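Alpha-amylase (Eisenia fetida, PDB 6M4K) probably catalyses the endohydrolysis of (1->4)-alpha-D-glucosidic linkages in starch-like polysaccharides, as a calcium-binding glycoside hydrolase of family 13. Local coordinates at residues Q83-V88 and I190-A195; E184-L189 and G215-L220. All coordinates share one frame; numbering follows the deposited sequence.

Interaction 1 of 2, residues Q83-V88 and I190-A195; sequences QFRNMV and IGWGVA. With SO4 (sulfate ion), chain G.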
ATOM      1  N   GLN A  83     -13.401  12.552  15.149  1.00 15.36           N
ATOM      2  CA  GLN A  83     -12.128  12.846  14.506  1.00 15.09           C
ATOM      3  C   GLN A  83     -12.030  12.184  13.133  1.00 12.82           C
ATOM      4  O   GLN A  83     -11.478  12.774  12.199  1.00 14.65           O
ATOM      5  CB  GLN A  83     -10.980  12.448  15.428  1.00 14.06           C
ATOM      6  CG  GLN A  83     -10.902  13.331  16.657  1.00 15.77           C
ATOM      7  CD  GLN A  83      -9.927  12.796  17.681  1.00 16.28           C
ATOM      8  OE1 GLN A  83      -9.901  11.596  17.964  1.00 16.75           O
ATOM      9  NE2 GLN A  83      -9.138  13.689  18.267  1.00 18.15           N
ATOM     10  N   PHE A  84     -12.562  10.964  13.003  1.00 13.84           N
ATOM     11  CA  PHE A  84     -12.586  10.288  11.707  1.00 13.14           C
ATOM     12  C   PHE A  84     -13.368  11.102  10.677  1.00 14.15           C
ATOM     13  O   PHE A  84     -12.910  11.314   9.547  1.00 15.34           O
ATOM     14  CB  PHE A  84     -13.186   8.883  11.850  1.00 16.03           C
ATOM     15  CG  PHE A  84     -13.157   8.083  10.568  1.00 13.75           C
ATOM     16  CD1 PHE A  84     -12.031   7.349  10.225  1.00 15.54           C
ATOM     17  CD2 PHE A  84     -14.241   8.091   9.691  1.00 15.07           C
ATOM     18  CE1 PHE A  84     -11.977   6.634   9.027  1.00 13.98           C
ATOM     19  CE2 PHE A  84     -14.203   7.381   8.505  1.00 14.71           C
ATOM     20  CZ  PHE A  84     -13.072   6.646   8.164  1.00 15.21           C
ATOM     21  N   ARG A  85     -14.537  11.603  11.074  1.00 14.90           N
ATOM     22  CA  ARG A  85     -15.383  12.331  10.138  1.00 15.69           C
ATOM     23  C   ARG A  85     -14.798  13.688   9.795  1.00 14.60           C
ATOM     24  O   ARG A  85     -14.886  14.124   8.641  1.00 15.20           O
ATOM     25  CB  ARG A  85     -16.799  12.420  10.694  1.00 17.23           C
ATOM     26  CG  ARG A  85     -17.415  11.044  10.762  1.00 20.33           C
ATOM     27  CD  ARG A  85     -18.732  11.041  11.469  1.00 23.94           C
ATOM     28  NE  ARG A  85     -19.804  11.540  10.620  1.00 25.65           N
ATOM     29  CZ  ARG A  85     -21.090  11.317  10.864  1.00 23.00           C
ATOM     30  NH1 ARG A  85     -21.450  10.598  11.921  1.00 22.34           N
ATOM     31  NH2 ARG A  85     -22.010  11.807  10.055  1.00 24.15           N
ATOM     32  N   ASN A  86     -14.158  14.353  10.767  1.00 14.82           N
ATOM     33  CA  ASN A  86     -13.443  15.589  10.457  1.00 16.20           C
ATOM     34  C   ASN A  86     -12.358  15.343   9.416  1.00 15.10           C
ATOM     35  O   ASN A  86     -12.188  16.139   8.486  1.00 16.36           O
ATOM     36  CB  ASN A  86     -12.791  16.160  11.715  1.00 17.17           C
ATOM     37  CG  ASN A  86     -13.772  16.848  12.652  1.00 18.64           C
ATOM     38  OD1 ASN A  86     -13.469  17.033  13.831  1.00 22.32           O
ATOM     39  ND2 ASN A  86     -14.927  17.236  12.143  1.00 21.19           N
ATOM     40  N   MET A  87     -11.599  14.253   9.584  1.00 15.55           N
ATOM     41  CA  MET A  87     -10.543  13.894   8.641  1.00 14.59           C
ATOM     42  C   MET A  87     -11.101  13.680   7.240  1.00 13.74           C
ATOM     43  O   MET A  87     -10.585  14.235   6.266  1.00 14.82           O
ATOM     44  CB  MET A  87      -9.830  12.635   9.140  1.00 15.30           C
ATOM     45  CG  MET A  87      -8.804  12.067   8.185  1.00 13.98           C
ATOM     46  SD  MET A  87      -8.281  10.412   8.657  1.00 14.67           S
ATOM     47  CE  MET A  87      -9.790   9.479   8.368  1.00 16.47           C
ATOM     48  N   VAL A  88     -12.145  12.858   7.122  1.00 14.61           N
ATOM     49  CA  VAL A  88     -12.718  12.563   5.808  1.00 13.49           C
ATOM     50  C   VAL A  88     -13.212  13.841   5.135  1.00 14.47           C
ATOM     51  O   VAL A  88     -12.954  14.084   3.951  1.00 14.82           O
ATOM     52  CB  VAL A  88     -13.831  11.505   5.927  1.00 14.63           C
ATOM     53  CG1 VAL A  88     -14.549  11.336   4.592  1.00 16.32           C
ATOM     54  CG2 VAL A  88     -13.266  10.165   6.385  1.00 16.14           C
ATOM     55  N   ILE A 190     -19.109   4.886   3.700  1.00 14.00           N
ATOM     56  CA  ILE A 190     -19.324   5.512   2.398  1.00 14.60           C
ATOM     57  C   ILE A 190     -20.195   6.752   2.552  1.00 14.03           C
ATOM     58  O   ILE A 190     -19.907   7.806   1.971  1.00 14.59           O
ATOM     59  CB  ILE A 190     -19.936   4.497   1.417  1.00 14.83           C
ATOM     60  CG1 ILE A 190     -18.913   3.430   1.043  1.00 15.17           C
ATOM     61  CG2 ILE A 190     -20.428   5.201   0.153  1.00 17.22           C
ATOM     62  CD1 ILE A 190     -19.527   2.236   0.330  1.00 16.11           C
ATOM     63  N   GLY A 191     -21.230   6.669   3.394  1.00 14.41           N
ATOM     64  CA  GLY A 191     -22.106   7.814   3.572  1.00 17.77           C
ATOM     65  C   GLY A 191     -21.402   9.022   4.154  1.00 18.15           C
ATOM     66  O   GLY A 191     -21.752  10.161   3.844  1.00 18.22           O
ATOM     67  N   TRP A 192     -20.391   8.796   4.994  1.00 15.40           N
ATOM     68  CA  TRP A 192     -19.603   9.895   5.541  1.00 15.83           C
ATOM     69  C   TRP A 192     -18.607  10.474   4.544  1.00 16.76           C
ATOM     70  O   TRP A 192     -18.070  11.561   4.786  1.00 17.77           O
ATOM     71  CB  TRP A 192     -18.829   9.437   6.773  1.00 16.33           C
ATOM     72  CG  TRP A 192     -19.694   8.970   7.902  1.00 16.63           C
ATOM     73  CD1 TRP A 192     -21.041   9.161   8.052  1.00 17.63           C
ATOM     74  CD2 TRP A 192     -19.266   8.216   9.040  1.00 15.97           C
ATOM     75  NE1 TRP A 192     -21.469   8.575   9.221  1.00 19.21           N
ATOM     76  CE2 TRP A 192     -20.397   7.991   9.847  1.00 16.35           C
ATOM     77  CE3 TRP A 192     -18.029   7.714   9.461  1.00 16.85           C
ATOM     78  CZ2 TRP A 192     -20.334   7.283  11.049  1.00 17.70           C
ATOM     79  CZ3 TRP A 192     -17.965   7.013  10.653  1.00 20.62           C
ATOM     80  CH2 TRP A 192     -19.111   6.806  11.434  1.00 18.92           C
ATOM     81  N   GLY A 193     -18.345   9.792   3.434  1.00 15.37           N
ATOM     82  CA  GLY A 193     -17.419  10.296   2.434  1.00 15.77           C
ATOM     83  C   GLY A 193     -16.238   9.406   2.152  1.00 13.65           C
ATOM     84  O   GLY A 193     -15.381   9.796   1.347  1.00 14.57           O
ATOM     85  N   VAL A 194     -16.152   8.216   2.751  1.00 14.14           N
ATOM     86  CA  VAL A 194     -15.057   7.312   2.420  1.00 14.14           C
ATOM     87  C   VAL A 194     -15.158   6.922   0.947  1.00 14.00           C
ATOM     88  O   VAL A 194     -16.256   6.713   0.414  1.00 14.62           O
ATOM     89  CB  VAL A 194     -15.100   6.098   3.364  1.00 13.23           C
ATOM     90  CG1 VAL A 194     -14.181   4.983   2.875  1.00 15.93           C
ATOM     91  CG2 VAL A 194     -14.710   6.526   4.760  1.00 14.90           C
ATOM     92  N   ALA A 195     -14.011   6.865   0.261  1.00 13.79           N
ATOM     93  CA  ALA A 195     -13.964   6.639  -1.181  1.00 13.91           C
ATOM     94  C   ALA A 195     -13.785   5.176  -1.552  1.00 13.95           C
ATOM     95  O   ALA A 195     -14.000   4.805  -2.710  1.00 14.04           O
ATOM     96  CB  ALA A 195     -12.822   7.455  -1.798  1.00 16.21           C
TER
HETATM   97  S   SO4 G 606      -5.359  13.419  19.119  0.50 23.49           S
HETATM   98  O1  SO4 G 606      -6.228  12.256  19.036  0.50 31.78           O
HETATM   99  O2  SO4 G 606      -4.888  13.713  17.777  0.50 28.04           O
HETATM  100  O3  SO4 G 606      -4.197  13.100  19.944  0.50 19.78           O
HETATM  101  O4  SO4 G 606      -6.102  14.553  19.668  0.50 35.43           O
HETATM  102  O   HOH W   1     -17.297  12.844   7.255  1.00 22.97           O

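Interaction 2 of 2, residues E184-L189 and G215-L220; sequences EFANRL and GRLNQL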
ATOM      1  N   GLU A 184     -23.596  -2.885   6.181  1.00 16.61           N
ATOM      2  CA  GLU A 184     -24.033  -1.704   6.917  1.00 16.19           C
ATOM      3  C   GLU A 184     -22.836  -0.888   7.379  1.00 16.59           C
ATOM      4  O   GLU A 184     -22.851   0.344   7.304  1.00 15.76           O
ATOM      5  CB  GLU A 184     -24.885  -2.104   8.127  1.00 18.18           C
ATOM      6  CG  GLU A 184     -25.502  -0.913   8.902  1.00 20.83           C
ATOM      7  CD  GLU A 184     -24.519  -0.171   9.812  1.00 24.83           C
ATOM      8  OE1 GLU A 184     -23.603  -0.818  10.367  1.00 24.26           O
ATOM      9  OE2 GLU A 184     -24.661   1.064   9.980  1.00 26.36           O
ATOM     10  N   PHE A 185     -21.806  -1.570   7.886  1.00 16.01           N
ATOM     11  CA  PHE A 185     -20.564  -0.915   8.293  1.00 14.64           C
ATOM     12  C   PHE A 185     -19.942  -0.159   7.124  1.00 14.29           C
ATOM     13  O   PHE A 185     -19.678   1.047   7.212  1.00 15.09           O
ATOM     14  CB  PHE A 185     -19.624  -2.005   8.815  1.00 15.69           C
ATOM     15  CG  PHE A 185     -18.185  -1.577   8.985  1.00 15.47           C
ATOM     16  CD1 PHE A 185     -17.846  -0.474   9.752  1.00 15.35           C
ATOM     17  CD2 PHE A 185     -17.173  -2.313   8.402  1.00 16.12           C
ATOM     18  CE1 PHE A 185     -16.506  -0.110   9.917  1.00 15.12           C
ATOM     19  CE2 PHE A 185     -15.845  -1.960   8.562  1.00 17.05           C
ATOM     20  CZ  PHE A 185     -15.513  -0.860   9.321  1.00 17.93           C
ATOM     21  N   ALA A 186     -19.740  -0.848   6.001  1.00 14.75           N
ATOM     22  CA  ALA A 186     -19.144  -0.196   4.842  1.00 14.41           C
ATOM     23  C   ALA A 186     -20.007   0.960   4.347  1.00 15.09           C
ATOM     24  O   ALA A 186     -19.486   2.029   4.010  1.00 15.12           O
ATOM     25  CB  ALA A 186     -18.916  -1.220   3.735  1.00 14.95           C
ATOM     26  N   ASN A 187     -21.334   0.776   4.315  1.00 15.58           N
ATOM     27  CA  ASN A 187     -22.211   1.832   3.817  1.00 15.96           C
ATOM     28  C   ASN A 187     -22.231   3.052   4.723  1.00 15.90           C
ATOM     29  O   ASN A 187     -22.399   4.179   4.243  1.00 16.05           O
ATOM     30  CB  ASN A 187     -23.631   1.295   3.625  1.00 17.24           C
ATOM     31  CG  ASN A 187     -23.783   0.553   2.326  1.00 17.28           C
ATOM     32  OD1 ASN A 187     -23.065   0.842   1.372  1.00 17.51           O
ATOM     33  ND2 ASN A 187     -24.715  -0.405   2.272  1.00 18.07           N
ATOM     34  N   ARG A 188     -22.114   2.851   6.036  1.00 16.14           N
ATOM     35  CA  ARG A 188     -22.047   3.989   6.942  1.00 15.15           C
ATOM     36  C   ARG A 188     -20.826   4.836   6.626  1.00 15.51           C
ATOM     37  O   ARG A 188     -20.910   6.067   6.539  1.00 15.99           O
ATOM     38  CB  ARG A 188     -22.028   3.481   8.390  1.00 17.53           C
ATOM     39  CG  ARG A 188     -21.985   4.560   9.464  1.00 20.51           C
ATOM     40  CD  ARG A 188     -22.434   4.033  10.849  1.00 20.74           C
ATOM     41  NE  ARG A 188     -22.344   2.582  10.949  1.00 23.64           N
ATOM     42  CZ  ARG A 188     -21.408   1.936  11.638  1.00 23.65           C
ATOM     43  NH1 ARG A 188     -20.490   2.620  12.310  1.00 24.06           N
ATOM     44  NH2 ARG A 188     -21.385   0.610  11.651  1.00 23.92           N
ATOM     45  N   LEU A 189     -19.695   4.175   6.373  1.00 14.82           N
ATOM     46  CA  LEU A 189     -18.472   4.906   6.068  0.50 14.57           C
ATOM     47  C   LEU A 189     -18.554   5.578   4.701  1.00 13.60           C
ATOM     48  O   LEU A 189     -18.136   6.737   4.556  1.00 14.61           O
ATOM     49  CB  LEU A 189     -17.263   3.982   6.191  0.50 14.73           C
ATOM     50  CG  LEU A 189     -16.688   3.829   7.608  0.50 15.04           C
ATOM     51  CD1 LEU A 189     -17.736   3.447   8.659  0.50 14.64           C
ATOM     52  CD2 LEU A 189     -15.558   2.822   7.597  0.50 15.87           C
ATOM     53  N   GLY A 215     -22.406  -6.214  -3.465  1.00 19.47           N
ATOM     54  CA  GLY A 215     -23.694  -5.926  -4.083  1.00 19.16           C
ATOM     55  C   GLY A 215     -24.652  -5.162  -3.193  1.00 20.71           C
ATOM     56  O   GLY A 215     -25.625  -4.587  -3.692  1.00 21.02           O
ATOM     57  N   ARG A 216     -24.400  -5.140  -1.885  1.00 17.16           N
ATOM     58  CA  ARG A 216     -25.205  -4.387  -0.938  1.00 18.33           C
ATOM     59  C   ARG A 216     -24.725  -2.954  -0.765  1.00 16.54           C
ATOM     60  O   ARG A 216     -25.373  -2.178  -0.060  1.00 18.81           O
ATOM     61  CB  ARG A 216     -25.185  -5.074   0.429  1.00 16.91           C
ATOM     62  CG  ARG A 216     -25.914  -6.406   0.495  1.00 19.62           C
ATOM     63  CD  ARG A 216     -25.409  -7.202   1.698  1.00 17.82           C
ATOM     64  NE  ARG A 216     -26.359  -8.222   2.154  1.00 20.22           N
ATOM     65  CZ  ARG A 216     -26.551  -9.404   1.572  1.00 20.17           C
ATOM     66  NH1 ARG A 216     -25.871  -9.738   0.485  1.00 20.45           N
ATOM     67  NH2 ARG A 216     -27.441 -10.253   2.077  1.00 21.92           N
ATOM     68  N   LEU A 217     -23.618  -2.573  -1.394  1.00 17.72           N
ATOM     69  CA  LEU A 217     -23.038  -1.264  -1.122  1.00 17.82           C
ATOM     70  C   LEU A 217     -23.793  -0.156  -1.840  1.00 17.15           C
ATOM     71  O   LEU A 217     -24.263  -0.328  -2.971  1.00 19.19           O
ATOM     72  CB  LEU A 217     -21.572  -1.219  -1.552  1.00 19.30           C
ATOM     73  CG  LEU A 217     -20.616  -2.113  -0.768  1.00 18.22           C
ATOM     74  CD1 LEU A 217     -19.177  -1.859  -1.221  1.00 20.42           C
ATOM     75  CD2 LEU A 217     -20.752  -1.875   0.722  1.00 20.31           C
ATOM     76  N   ASN A 218     -23.902   0.987  -1.171  1.00 17.21           N
ATOM     77  CA  ASN A 218     -24.382   2.215  -1.776  1.00 17.37           C
ATOM     78  C   ASN A 218     -23.264   2.880  -2.572  1.00 17.61           C
ATOM     79  O   ASN A 218     -22.074   2.633  -2.349  1.00 17.59           O
ATOM     80  CB  ASN A 218     -24.856   3.182  -0.695  1.00 19.40           C
ATOM     81  CG  ASN A 218     -25.982   2.613   0.144  1.00 22.24           C
ATOM     82  OD1 ASN A 218     -26.781   1.805  -0.332  1.00 25.30           O
ATOM     83  ND2 ASN A 218     -26.051   3.034   1.399  1.00 20.03           N
ATOM     84  N   GLN A 219     -23.657   3.740  -3.505  1.00 16.87           N
ATOM     85  CA  GLN A 219     -22.671   4.462  -4.293  1.00 15.99           C
ATOM     86  C   GLN A 219     -22.090   5.638  -3.503  1.00 15.79           C
ATOM     87  O   GLN A 219     -22.576   6.005  -2.435  1.00 16.71           O
ATOM     88  CB  GLN A 219     -23.265   4.867  -5.642  1.00 20.11           C
ATOM     89  CG  GLN A 219     -23.550   3.616  -6.484  1.00 22.68           C
ATOM     90  CD  GLN A 219     -23.946   3.891  -7.910  1.00 34.09           C
ATOM     91  OE1 GLN A 219     -24.878   4.644  -8.176  1.00 30.71           O
ATOM     92  NE2 GLN A 219     -23.247   3.255  -8.844  1.00 31.65           N
ATOM     93  N   LEU A 220     -21.034   6.230  -4.049  1.00 14.98           N
ATOM     94  CA  LEU A 220     -20.268   7.235  -3.322  1.00 14.27           C
ATOM     95  C   LEU A 220     -21.080   8.507  -3.082  1.00 16.17           C
ATOM     96  O   LEU A 220     -22.023   8.829  -3.814  1.00 16.56           O
ATOM     97  CB  LEU A 220     -18.990   7.572  -4.093  1.00 15.93           C
ATOM     98  CG  LEU A 220     -17.975   6.437  -4.205  1.00 14.05           C
ATOM     99  CD1 LEU A 220     -16.772   6.882  -5.008  1.00 20.41           C
ATOM    100  CD2 LEU A 220     -17.542   5.958  -2.831  1.00 19.36           C
TER
HETATM  101  O   HOH W   2     -24.111   5.049   2.211  1.00 18.98           O

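Interaction 1 of 2, residues Q83-V88 and I190-A195
Arg85 lays its guanidinium flat on the indole of Trp192, the two planes only 13° apart, in a cation-pi stack with CZ 3.5 Å from the centroid of the five-membered ring of Trp192. Arg85 CD sits over the six-membered ring in a CH-pi contact, so the arginine chain runs over both rings on one face of the indole. A bend in that chain at chi3 (78°) helps bring the planar end down onto the ring. At the indole edge, Phe84 CD2 approaches Trp192 CE3 at 3.8 Å, and Phe84 CZ meets Val194 CG2 at 3.8 Å with the methyl near the plane of the phenyl ring. Val88 CG1 packs against the backbone, 3.5 Å from Gly193 C. With Trp192 replaced by an alanine, the Arg85 guanidinium would probably lose its stacking surface, and a gap would be likely to open beside Phe84.

No direct hydrogen bond joins the segments, but a water donates to Arg85 O and to Trp192 O, the latter at 2.9 Å. Gly193 ends the helix in a Schellman motif with positive phi (121°), where a side chain would strike both Val88 and the preceding carbonyl. In the second shell, Glu81 forms a salt bridge with Arg85 NH1 and so helps to hold the stacked group in place.

The contact joins helix 81-93 to the C-terminal end of helix 176-192, two outer helices of the TIM barrel. Phe84 and Val194 also touch Val100 of barrel strand 97-102, while Trp27, of helix 27-39, meets Phe84 edge-to-face.

Interaction 2 of 2, residues E184-L189 and G215-L220
The extended backbone at Leu217 and Asn218 passes beside the helical turn of Ala186 and Asn187, the nearest alpha carbons, those of Asn187 and Leu217, being 5.9 Å apart. Here the side of helix 176-192 meets the loop between helix 207-214 and strand 232-235, outside the family 13 catalytic barrel. Asn187 uses both ends of its amide on this backbone. Its OD1 accepts a hydrogen bond from Asn218 N at 2.7 Å, nearly straight at 172° although the donor is tilted from the carbonyl plane. Its ND2 donates to Arg216 O at 3.0 Å; the acceptor lies in the amide plane of Asn187, whereas the donor stands above the carbonyl plane of Arg216. With CG anti to its own carbonyl carbon (chi1 -81°), the Asn187 amide is carried out to span Leu217 and reach the residues flanking it.

The side-chain amide of Asn218 stacks on that of Asn187, their planes 7° apart and Asn187 CG 3.5 Å from Asn218 ND2. A water accepts from Asn218 ND2 at 2.9 Å and donates to Asn187 O at 2.8 Å, adding a further, water-mediated link. Beside the polar group, Leu217 CD2 rests on Ala186 CB at 3.6 Å. Arg216 turns its charged end to Asp180 of helix 176-192 in a salt bridge.

One side chain supplies a donor and an acceptor to main-chain groups two residues apart, which probably holds the loop in place and orientation against the helix. The paired bonds and the overlying amide restrain rotation of the Asn187 side chain, so this surface contact depends chiefly on directional polar bonds, with a small apolar patch alongside.

In the fold
Interactions 1 and 2 lie with their centres about 13 Å apart on the same side of the chain's centre and share helix 176-192, which carries residues 184-189 and runs on into the first three residues of 190-195. Along the chain their segments follow in the order 83-88, 184-189, 190-195 and 215-220. Near its own C-terminal end the shared helix meets helix 81-93, and one or two turns earlier it meets the loop leading from helix 207-214 toward barrel strand 232-235. Direct packing also joins the contacts, with Ile190 CD1 3.7 Å from Asn218 O. Together they link consecutive outer elements around barrel strands 97-102, 196-199 and 232-235, away from the calcium site, as structural packing of the catalytic domain.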